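Local coordinates for putative uncharacterized protein (Streptococcus mutans, PDB 3L7N) that probably acts as a class I glutamine amidotransferase, a family that hydrolyses glutamine to supply ammonia for transfer, though its acceptor substrate is not established, at residues I6-F11 and G54-S59; L92-M97 and D145-P150; Y116-T121 and L137-W142; K110-N115 and H141-M146. One frame throughout, in Å; residues are numbered along the deposited sequence.

Contact 1. Residues I6-F11 and G54-S59; sequences ILHETF and GPQSPS
His8 meets Gly54 and Gln56 where the turn after strand 2-7 faces the loop that follows strand 48-51. The closest backbone approach, between His8 and Gly54, has no side chain on the glycine, and His8 CB sits 4.0 Å from Gly54 CA.

The polar component is slender. The amide of Gln56 donates from NE2 to His8 O at 3.4 Å, a weak bond by length although nearly straight, with 172° at the hydrogen. The Gln56 chain bends at CD (chi2 83°), and its amide ends beside His8, with Gln56 OE1 3.6 Å from His8 CB as a packing contact. The His8 imidazole takes its polar partners outside the contact: ND1 bonds to Gly53 O and NE2 to Glu73 OE1 of helix 70-82. Chi1 of -57° sets CG beside the backbone N, and the rotation of the ring is held by those two bonds. Within the turn, Thr10 N donates to Glu9 OE1 at 2.8 Å, on the anti side and tilted out of the carboxylate plane.

The apolar component gathers around Pro55. Its CD lies 4.0 Å from Glu9 CB, the two side chains crossing at about a right angle, while CG is 4.1 Å from Phe11 CZ. The Phe11 ring carries Glu9 CB over one face, toward its rim, and also touches helix 184-193.

Such chemistry implies shape fitting with one thin polar tie, while the His8 ring is oriented mainly by its outside bonds. The Gly-Pro loop matches the position that in class I relatives supplies part of the oxyanion hole, and a similar role is plausible here.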
# COMPACT_ATOMS: atom_id res chain seq x y z
N ILE A 6 7.34 -4.20 -6.76
CA ILE A 6 6.78 -5.54 -6.89
C ILE A 6 5.29 -5.40 -7.17
O ILE A 6 4.58 -4.73 -6.43
CB ILE A 6 6.98 -6.40 -5.57
CG1 ILE A 6 8.41 -6.40 -5.12
CG2 ILE A 6 6.44 -7.79 -5.75
CD1 ILE A 6 9.23 -7.20 -5.92
N LEU A 7 4.82 -5.94 -8.28
CA LEU A 7 3.44 -5.69 -8.69
C LEU A 7 2.69 -7.01 -8.85
O LEU A 7 3.28 -7.99 -9.26
CB LEU A 7 3.42 -4.90 -9.96
CG LEU A 7 4.18 -3.58 -10.06
CD1 LEU A 7 3.96 -3.05 -11.39
CD2 LEU A 7 3.75 -2.61 -9.04
N HIS A 8 1.44 -7.05 -8.44
CA HIS A 8 0.77 -8.32 -8.23
C HIS A 8 -0.47 -8.43 -9.11
O HIS A 8 -1.16 -9.44 -9.08
CB HIS A 8 0.31 -8.47 -6.75
CG HIS A 8 1.40 -8.34 -5.73
ND1 HIS A 8 1.51 -7.23 -4.90
CD2 HIS A 8 2.28 -9.25 -5.25
CE1 HIS A 8 2.49 -7.42 -4.04
NE2 HIS A 8 2.98 -8.64 -4.23
N GLU A 9 -0.83 -7.33 -9.76
CA GLU A 9 -1.84 -7.34 -10.82
C GLU A 9 -1.93 -6.00 -11.57
O GLU A 9 -1.37 -4.93 -11.09
CB GLU A 9 -3.19 -7.81 -10.33
CG GLU A 9 -3.48 -9.25 -10.71
CD GLU A 9 -3.84 -9.41 -12.19
OE1 GLU A 9 -3.22 -8.71 -13.08
OE2 GLU A 9 -4.78 -10.17 -12.48
N THR A 10 -2.49 -6.07 -12.81
CA THR A 10 -2.59 -4.91 -13.78
C THR A 10 -3.39 -3.80 -13.14
O THR A 10 -3.02 -2.64 -13.22
CB THR A 10 -3.27 -5.35 -15.15
OG1 THR A 10 -4.47 -6.02 -14.88
CG2 THR A 10 -2.36 -6.36 -15.94
N PHE A 11 -4.39 -4.18 -12.32
CA PHE A 11 -5.18 -3.18 -11.56
C PHE A 11 -4.61 -2.76 -10.16
O PHE A 11 -5.22 -1.96 -9.44
CB PHE A 11 -6.61 -3.63 -11.40
CG PHE A 11 -6.74 -5.02 -10.92
CD1 PHE A 11 -6.89 -5.30 -9.52
CD2 PHE A 11 -6.80 -6.09 -11.84
CE1 PHE A 11 -7.06 -6.64 -9.03
CE2 PHE A 11 -6.98 -7.46 -11.39
CZ PHE A 11 -7.11 -7.73 -9.96
N GLY A 54 -2.77 -6.08 -4.19
CA GLY A 54 -3.07 -7.23 -4.93
C GLY A 54 -4.34 -7.92 -4.50
O GLY A 54 -4.71 -7.90 -3.35
N PRO A 55 -4.98 -8.59 -5.43
CA PRO A 55 -6.15 -9.38 -5.05
C PRO A 55 -5.82 -10.58 -4.06
O PRO A 55 -6.73 -11.17 -3.52
CB PRO A 55 -6.64 -9.94 -6.40
CG PRO A 55 -5.38 -10.16 -7.16
CD PRO A 55 -4.46 -8.99 -6.76
N GLN A 56 -4.54 -11.00 -3.95
CA GLN A 56 -4.19 -12.13 -3.05
C GLN A 56 -4.20 -11.67 -1.61
O GLN A 56 -4.26 -10.43 -1.31
CB GLN A 56 -2.80 -12.68 -3.37
CG GLN A 56 -2.56 -13.01 -4.82
CD GLN A 56 -2.14 -11.76 -5.68
OE1 GLN A 56 -2.25 -10.59 -5.25
NE2 GLN A 56 -1.71 -12.02 -6.88
N SER A 57 -4.15 -12.64 -0.72
CA SER A 57 -3.87 -12.38 0.70
C SER A 57 -2.44 -12.86 0.96
O SER A 57 -1.87 -13.61 0.10
CB SER A 57 -4.87 -13.18 1.60
OG SER A 57 -4.43 -14.55 1.76
N PRO A 58 -1.84 -12.51 2.16
CA PRO A 58 -0.50 -13.05 2.43
C PRO A 58 -0.52 -14.55 2.59
O PRO A 58 0.50 -15.15 2.74
CB PRO A 58 -0.10 -12.40 3.72
CG PRO A 58 -0.86 -11.19 3.75
CD PRO A 58 -2.17 -11.44 3.10
N SER A 59 -1.69 -15.15 2.57
CA SER A 59 -1.72 -16.60 2.73
C SER A 59 -2.30 -17.34 1.57
O SER A 59 -2.30 -18.55 1.57
CB SER A 59 -2.45 -17.02 4.02
OG SER A 59 -3.79 -16.60 3.98

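Contact 2. Residues L92-M97 and D145-P150; sequences LGAQLM and DMPGLP
Pro147 packs against the helix backbone at Ala94 and Gln95, the closest part of this contact. Its CB is 3.5 Å from Ala94 O, and its CG reaches Ala94 CB at the looser distance of 4.4 Å. Gln95 CG touches the proline ring, 4.1 Å from Pro147 CD. Chi1 of -63° stands that CG beside the backbone N, and the extended chain (chi2 159°) carries Gln95 CD to 4.1 Å from Asp145 CB. The two side chains cross at about a right angle.

The looser side is bridged by water. No direct hydrogen bond joins the segments; instead one water donates to Gln95 O at 2.8 Å and accepts from Gly148 N at 2.9 Å, linking a helix carbonyl to a loop amide. Beyond the helix, Ile167 of strand 166-170 also touches Pro147, and Arg164 bonds to Pro147 O.

The pattern Gly89, Cys91, Gly93 runs from the end of strand 86-90 into the first turn of helix 92-100, consistent with the nucleophile elbow of class I glutamine amidotransferases.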
# COMPACT_ATOMS: atom_id res chain seq x y z
N LEU A 92 -2.02 -5.15 0.07
CA LEU A 92 -1.35 -6.46 0.24
C LEU A 92 0.15 -6.30 0.57
O LEU A 92 0.65 -6.93 1.47
CB LEU A 92 -1.57 -7.38 -0.95
CG LEU A 92 -0.60 -8.56 -1.06
CD1 LEU A 92 -0.80 -9.54 0.04
CD2 LEU A 92 -0.73 -9.24 -2.40
N GLY A 93 0.80 -5.36 -0.06
CA GLY A 93 2.16 -5.06 0.30
C GLY A 93 2.36 -4.72 1.80
O GLY A 93 3.38 -5.08 2.39
N ALA A 94 1.36 -4.02 2.40
CA ALA A 94 1.45 -3.60 3.82
C ALA A 94 1.25 -4.81 4.75
O ALA A 94 1.86 -4.91 5.78
CB ALA A 94 0.50 -2.61 4.09
N GLN A 95 0.49 -5.79 4.28
CA GLN A 95 0.23 -7.00 5.02
C GLN A 95 1.39 -7.96 4.96
O GLN A 95 1.65 -8.68 5.94
CB GLN A 95 -1.06 -7.64 4.52
CG GLN A 95 -2.25 -6.72 4.77
CD GLN A 95 -3.50 -6.99 3.88
OE1 GLN A 95 -3.75 -8.11 3.41
NE2 GLN A 95 -4.33 -5.95 3.72
N LEU A 96 2.11 -8.01 3.82
CA LEU A 96 3.31 -8.85 3.77
C LEU A 96 4.42 -8.24 4.64
O LEU A 96 5.17 -8.94 5.26
CB LEU A 96 3.81 -9.07 2.34
CG LEU A 96 2.88 -9.86 1.41
CD1 LEU A 96 3.16 -9.54 -0.01
CD2 LEU A 96 2.99 -11.30 1.62
N MET A 97 4.49 -6.93 4.71
CA MET A 97 5.40 -6.35 5.67
C MET A 97 5.07 -6.78 7.13
O MET A 97 5.97 -7.19 7.88
CB MET A 97 5.47 -4.87 5.54
CG MET A 97 6.01 -4.47 4.25
SD MET A 97 6.19 -2.75 4.20
CE MET A 97 7.52 -2.55 5.33
N ASP A 145 -9.04 -6.62 4.42
CA ASP A 145 -8.11 -7.03 5.48
C ASP A 145 -7.20 -5.86 5.90
O ASP A 145 -7.36 -4.75 5.41
CB ASP A 145 -7.28 -8.19 5.01
CG ASP A 145 -8.05 -9.45 4.92
OD1 ASP A 145 -9.20 -9.49 5.41
OD2 ASP A 145 -7.54 -10.41 4.35
N MET A 146 -6.33 -6.12 6.87
CA MET A 146 -5.37 -5.12 7.33
C MET A 146 -4.11 -5.81 7.94
O MET A 146 -4.10 -7.03 8.13
CB MET A 146 -6.01 -4.21 8.37
CG MET A 146 -6.20 -4.91 9.82
SD MET A 146 -7.00 -3.86 11.09
CE MET A 146 -6.93 -4.96 12.46
N PRO A 147 -3.07 -5.05 8.22
CA PRO A 147 -1.85 -5.80 8.60
C PRO A 147 -1.73 -6.18 10.14
O PRO A 147 -2.21 -5.44 11.02
CB PRO A 147 -0.72 -4.85 8.19
CG PRO A 147 -1.37 -3.51 7.96
CD PRO A 147 -2.77 -3.75 7.59
N GLY A 148 -1.11 -7.34 10.42
CA GLY A 148 -0.50 -7.63 11.75
C GLY A 148 0.30 -6.46 12.33
O GLY A 148 0.95 -5.73 11.61
N LEU A 149 0.21 -6.26 13.65
CA LEU A 149 1.07 -5.24 14.31
C LEU A 149 2.06 -5.88 15.33
O LEU A 149 1.68 -6.24 16.43
CB LEU A 149 0.21 -4.16 14.99
CG LEU A 149 1.01 -2.97 15.51
CD1 LEU A 149 1.35 -2.00 14.35
CD2 LEU A 149 0.29 -2.22 16.67
N PRO A 150 3.28 -6.11 14.91
CA PRO A 150 4.30 -6.58 15.86
C PRO A 150 4.61 -5.52 16.87
O PRO A 150 4.37 -4.32 16.61
CB PRO A 150 5.52 -6.80 15.00
CG PRO A 150 5.15 -6.31 13.62
CD PRO A 150 3.84 -5.68 13.64
O HOH W 1 0.64 -8.79 8.56

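Contact 3. Residues Y116-T121 and L137-W142; sequences YLISLT and LLVGHW
Tyr116, Leu117 and Ile118 pair with Val139, Leu138 and Leu137 in an antiparallel ladder, two adjacent strands of the mixed central sheet. The evidence is two hydrogen-bonded pairs flanking one non-hydrogen-bonded pair. In the first, Val139 N gives a nearly straight bond to Tyr116 O (2.9 Å), whereas the return bond from Tyr116 N to Val139 O is more bent, at 135°. In the second, Ile118 N reaches Leu137 O at 3.0 Å, and Leu137 N answers to Ile118 O at 3.0 Å. The short strand axes make 116° between their directions, so the ladder is strongly twisted.

Leu117 and Leu138 occupy one face and cross at about a right angle, Leu117 CG lying 3.6 Å from Leu138 CD1; Phe216 also touches Leu138. The opposite face holds Tyr116, Ile118, Leu137 and Val139. There the CG2 branches of Ile118 and Val139 meet at 3.5 Å. With Ile118 CG1 between the backbone N and carbonyl carbon (chi1 55°), CG2 falls beside the N and also lies 3.5 Å from His141 NE2.

His141 approaches by its rim. Tyr116 O lies at the imidazole edge, in plane, 3.2 Å from CE1, while ND1 comes near the edge of the tyrosine ring. Outside the pair, the Tyr116 and Tyr206 rings meet edge-to-face.

The chemistry therefore divides: four backbone bonds join the two hydrogen-bonded pairs and set the register, and aliphatic side chains touch on both faces, with Tyr116 among those of one. The His141 ring, bordered by a methyl and a carbonyl on its edge, is confined by packing on this side.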
# COMPACT_ATOMS: atom_id res chain seq x y z
N TYR A 116 -12.01 8.02 1.95
CA TYR A 116 -12.39 8.36 3.33
C TYR A 116 -11.27 9.04 4.11
O TYR A 116 -10.10 9.01 3.70
CB TYR A 116 -12.91 7.15 4.05
CG TYR A 116 -14.15 6.57 3.43
CD1 TYR A 116 -15.40 7.14 3.66
CD2 TYR A 116 -14.08 5.43 2.64
CE1 TYR A 116 -16.54 6.60 3.10
CE2 TYR A 116 -15.22 4.86 2.11
CZ TYR A 116 -16.44 5.45 2.32
OH TYR A 116 -17.57 4.91 1.73
N LEU A 117 -11.65 9.75 5.16
CA LEU A 117 -10.66 10.34 6.03
C LEU A 117 -9.88 9.26 6.68
O LEU A 117 -10.42 8.23 7.07
CB LEU A 117 -11.32 11.22 7.11
CG LEU A 117 -11.75 12.66 6.76
CD1 LEU A 117 -12.77 13.15 7.81
CD2 LEU A 117 -10.52 13.65 6.67
N ILE A 118 -8.59 9.46 6.74
CA ILE A 118 -7.76 8.83 7.73
C ILE A 118 -7.34 9.96 8.66
O ILE A 118 -7.46 11.17 8.28
CB ILE A 118 -6.46 8.15 7.08
CG1 ILE A 118 -5.67 9.17 6.27
CG2 ILE A 118 -6.85 6.91 6.20
CD1 ILE A 118 -4.24 9.01 6.32
N SER A 119 -6.85 9.59 9.87
CA SER A 119 -6.59 10.55 10.98
C SER A 119 -5.31 10.16 11.68
O SER A 119 -5.17 9.01 12.15
CB SER A 119 -7.75 10.48 12.01
OG SER A 119 -9.01 10.33 11.38
N LEU A 120 -4.39 11.11 11.83
CA LEU A 120 -3.12 10.79 12.47
C LEU A 120 -3.29 10.40 13.93
O LEU A 120 -4.03 11.03 14.68
CB LEU A 120 -2.10 11.93 12.36
CG LEU A 120 -1.81 12.45 10.97
CD1 LEU A 120 -0.54 13.28 10.93
CD2 LEU A 120 -1.71 11.32 10.05
N THR A 121 -2.63 9.34 14.30
CA THR A 121 -2.39 8.99 15.62
C THR A 121 -1.49 10.03 16.28
O THR A 121 -0.97 10.95 15.59
CB THR A 121 -1.68 7.70 15.61
OG1 THR A 121 -2.61 6.66 15.31
CG2 THR A 121 -1.07 7.44 16.86
N LEU A 137 -7.27 13.61 6.53
CA LEU A 137 -7.03 13.71 5.10
C LEU A 137 -7.88 12.74 4.38
O LEU A 137 -7.99 11.60 4.78
CB LEU A 137 -5.59 13.41 4.80
CG LEU A 137 -5.12 13.59 3.37
CD1 LEU A 137 -5.39 15.06 2.85
CD2 LEU A 137 -3.65 13.27 3.34
N LEU A 138 -8.50 13.17 3.31
CA LEU A 138 -9.23 12.23 2.51
C LEU A 138 -8.25 11.42 1.55
O LEU A 138 -7.43 12.02 0.80
CB LEU A 138 -10.37 12.93 1.75
CG LEU A 138 -11.71 12.21 1.99
CD1 LEU A 138 -12.38 12.66 3.26
CD2 LEU A 138 -12.57 12.44 0.91
N VAL A 139 -8.24 10.09 1.71
CA VAL A 139 -7.37 9.22 0.92
C VAL A 139 -8.16 8.06 0.39
O VAL A 139 -9.33 7.83 0.82
CB VAL A 139 -6.11 8.67 1.74
CG1 VAL A 139 -5.28 9.82 2.31
CG2 VAL A 139 -6.52 7.65 2.81
N GLY A 140 -7.56 7.30 -0.54
CA GLY A 140 -8.26 6.15 -1.16
C GLY A 140 -8.22 4.88 -0.30
O GLY A 140 -7.34 4.71 0.52
N HIS A 141 -9.17 3.99 -0.51
CA HIS A 141 -9.23 2.74 0.24
C HIS A 141 -9.74 1.71 -0.66
O HIS A 141 -10.65 1.98 -1.44
CB HIS A 141 -10.19 2.86 1.46
CG HIS A 141 -9.76 3.85 2.46
ND1 HIS A 141 -10.05 5.20 2.34
CD2 HIS A 141 -8.96 3.74 3.53
CE1 HIS A 141 -9.44 5.87 3.30
NE2 HIS A 141 -8.77 5.00 4.04
N TRP A 142 -9.20 0.48 -0.54
CA TRP A 142 -9.76 -0.67 -1.24
C TRP A 142 -9.42 -2.04 -0.58
O TRP A 142 -8.81 -2.87 -1.22
CB TRP A 142 -9.33 -0.68 -2.70
CG TRP A 142 -10.34 -1.29 -3.59
CD1 TRP A 142 -10.69 -2.62 -3.65
CD2 TRP A 142 -11.15 -0.61 -4.57
NE1 TRP A 142 -11.71 -2.80 -4.59
CE2 TRP A 142 -12.00 -1.58 -5.17
CE3 TRP A 142 -11.23 0.72 -5.02
CZ2 TRP A 142 -12.88 -1.27 -6.21
CZ3 TRP A 142 -12.14 1.04 -6.00
CH2 TRP A 142 -12.95 0.04 -6.59

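Contact 4. Residues K110-N115 and H141-M146; sequences KKEIGN and HWHGDM
Gly114 O is approached by two N-H groups of His141, both weakly: the backbone N at 2.9 Å with a strongly bent 119°, and ring ND1 at 3.4 Å. The carbonyl sits at the edge of the imidazole, in its plane. Sounder bonds flank it, from Gly114 N to His141 O at 3.0 Å and, further along, from His143 N to Glu112 O, also 3.0 Å; Glu112 N completes that pair with His143 O at 3.2 Å. Trp142 and His143 both face Glu112, which is a classic beta bulge.

Ile113 CG2 stands over the centre of the Trp142 six-membered ring, 3.7 Å from its centroid and 1° off the normal, a CH-pi contact. Chi1 of -65° puts CG1 beside the backbone N and leaves CG2 to meet the indole. Glu112 and His143 lie side by side, pointing the same way, but the carboxylate takes Ser159 OG at OE1 and a weak bond from Gln165 at OE2.

Strand 136-143 runs between 115-120 and 106-113, with 145-146 beyond the latter. Helix 197-203 covers Ile113 and Lys111 through Leu197 and Gln200, and Glu194 bonds to Trp142 NE1.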
# COMPACT_ATOMS: atom_id res chain seq x y z
N LYS A 110 -14.25 -2.82 9.56
CA LYS A 110 -15.07 -2.52 8.39
C LYS A 110 -14.25 -2.55 7.04
O LYS A 110 -13.09 -2.02 6.95
CB LYS A 110 -15.81 -1.19 8.60
CG LYS A 110 -17.13 -1.32 9.46
CD LYS A 110 -17.98 -2.66 9.05
CE LYS A 110 -19.53 -2.57 9.47
NZ LYS A 110 -20.47 -2.37 8.24
N LYS A 111 -14.82 -3.17 6.01
CA LYS A 111 -14.25 -3.05 4.67
C LYS A 111 -14.47 -1.68 4.06
O LYS A 111 -15.44 -1.03 4.34
CB LYS A 111 -14.73 -4.17 3.76
CG LYS A 111 -15.71 -3.80 2.72
CD LYS A 111 -16.31 -5.11 2.17
CE LYS A 111 -16.06 -5.23 0.69
NZ LYS A 111 -15.96 -6.69 0.24
N GLU A 112 -13.49 -1.21 3.30
CA GLU A 112 -13.48 0.19 2.87
C GLU A 112 -13.06 0.31 1.39
O GLU A 112 -12.00 -0.18 0.98
CB GLU A 112 -12.57 1.02 3.75
CG GLU A 112 -12.95 1.10 5.19
CD GLU A 112 -11.86 1.81 6.05
OE1 GLU A 112 -12.20 2.80 6.81
OE2 GLU A 112 -10.67 1.46 5.90
N ILE A 113 -13.88 0.99 0.62
CA ILE A 113 -13.71 1.10 -0.82
C ILE A 113 -14.18 2.48 -1.22
O ILE A 113 -15.35 2.72 -1.31
CB ILE A 113 -14.60 0.06 -1.56
CG1 ILE A 113 -14.15 -1.37 -1.24
CG2 ILE A 113 -14.62 0.34 -3.00
CD1 ILE A 113 -14.77 -2.40 -2.13
N GLY A 114 -13.27 3.41 -1.37
CA GLY A 114 -13.65 4.71 -1.70
C GLY A 114 -12.75 5.67 -1.07
O GLY A 114 -11.74 5.29 -0.60
N ASN A 115 -13.13 6.93 -1.05
CA ASN A 115 -12.26 7.93 -0.48
C ASN A 115 -12.75 8.42 0.89
O ASN A 115 -13.77 9.06 0.98
CB ASN A 115 -12.05 9.10 -1.45
CG ASN A 115 -11.51 8.66 -2.77
OD1 ASN A 115 -12.18 8.75 -3.77
ND2 ASN A 115 -10.29 8.12 -2.77
N HIS A 141 -9.17 3.99 -0.51
CA HIS A 141 -9.23 2.74 0.24
C HIS A 141 -9.74 1.71 -0.66
O HIS A 141 -10.65 1.98 -1.44
CB HIS A 141 -10.19 2.86 1.46
CG HIS A 141 -9.76 3.85 2.46
ND1 HIS A 141 -10.05 5.20 2.34
CD2 HIS A 141 -8.96 3.74 3.53
CE1 HIS A 141 -9.44 5.87 3.30
NE2 HIS A 141 -8.77 5.00 4.04
N TRP A 142 -9.20 0.48 -0.54
CA TRP A 142 -9.76 -0.67 -1.24
C TRP A 142 -9.42 -2.04 -0.58
O TRP A 142 -8.81 -2.87 -1.22
CB TRP A 142 -9.33 -0.68 -2.70
CG TRP A 142 -10.34 -1.29 -3.59
CD1 TRP A 142 -10.69 -2.62 -3.65
CD2 TRP A 142 -11.15 -0.61 -4.57
NE1 TRP A 142 -11.71 -2.80 -4.59
CE2 TRP A 142 -12.00 -1.58 -5.17
CE3 TRP A 142 -11.23 0.72 -5.02
CZ2 TRP A 142 -12.88 -1.27 -6.21
CZ3 TRP A 142 -12.14 1.04 -6.00
CH2 TRP A 142 -12.95 0.04 -6.59
N HIS A 143 -9.94 -2.30 0.63
CA HIS A 143 -9.56 -3.54 1.35
C HIS A 143 -10.64 -4.20 2.11
O HIS A 143 -11.66 -3.63 2.38
CB HIS A 143 -8.45 -3.27 2.29
CG HIS A 143 -8.84 -2.40 3.42
ND1 HIS A 143 -9.26 -1.10 3.25
CD2 HIS A 143 -8.88 -2.63 4.75
CE1 HIS A 143 -9.50 -0.55 4.42
NE2 HIS A 143 -9.28 -1.46 5.36
N GLY A 144 -10.36 -5.43 2.50
CA GLY A 144 -11.19 -6.16 3.40
C GLY A 144 -10.38 -6.60 4.59
O GLY A 144 -10.94 -6.89 5.65
N ASP A 145 -9.04 -6.62 4.42
CA ASP A 145 -8.11 -7.03 5.48
C ASP A 145 -7.20 -5.86 5.90
O ASP A 145 -7.36 -4.75 5.41
CB ASP A 145 -7.28 -8.19 5.01
CG ASP A 145 -8.05 -9.45 4.92
OD1 ASP A 145 -9.20 -9.49 5.41
OD2 ASP A 145 -7.54 -10.41 4.35
N MET A 146 -6.33 -6.12 6.87
CA MET A 146 -5.37 -5.12 7.33
C MET A 146 -4.11 -5.81 7.94
O MET A 146 -4.10 -7.03 8.13
CB MET A 146 -6.01 -4.21 8.37
CG MET A 146 -6.20 -4.91 9.82
SD MET A 146 -7.00 -3.86 11.09
CE MET A 146 -6.93 -4.96 12.46

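Contacts 3 and 4 share strand 136-143 and its His141 and Trp142, and pair it on either side with strands 115-120 and 106-113; both are built on backbone bonds. Contact 4 is buried, contact 3 only partly so. Contacts 1 and 2 instead join loops or a helix to the sheet region and rely on proline and glutamine packing, contact 1 with one weak bond and contact 2 with a bridging water. They touch each other through Leu92 and Gln95, Pro58 CG lying 3.6 Å from Gln95 CB. Contact 2 is buried; contact 1 is partly buried. The ranges of contacts 2 and 4 share strand 145-146, though only contact 2 packs through it, while contacts 1 and 3 lie on opposite sides of the chain's centre.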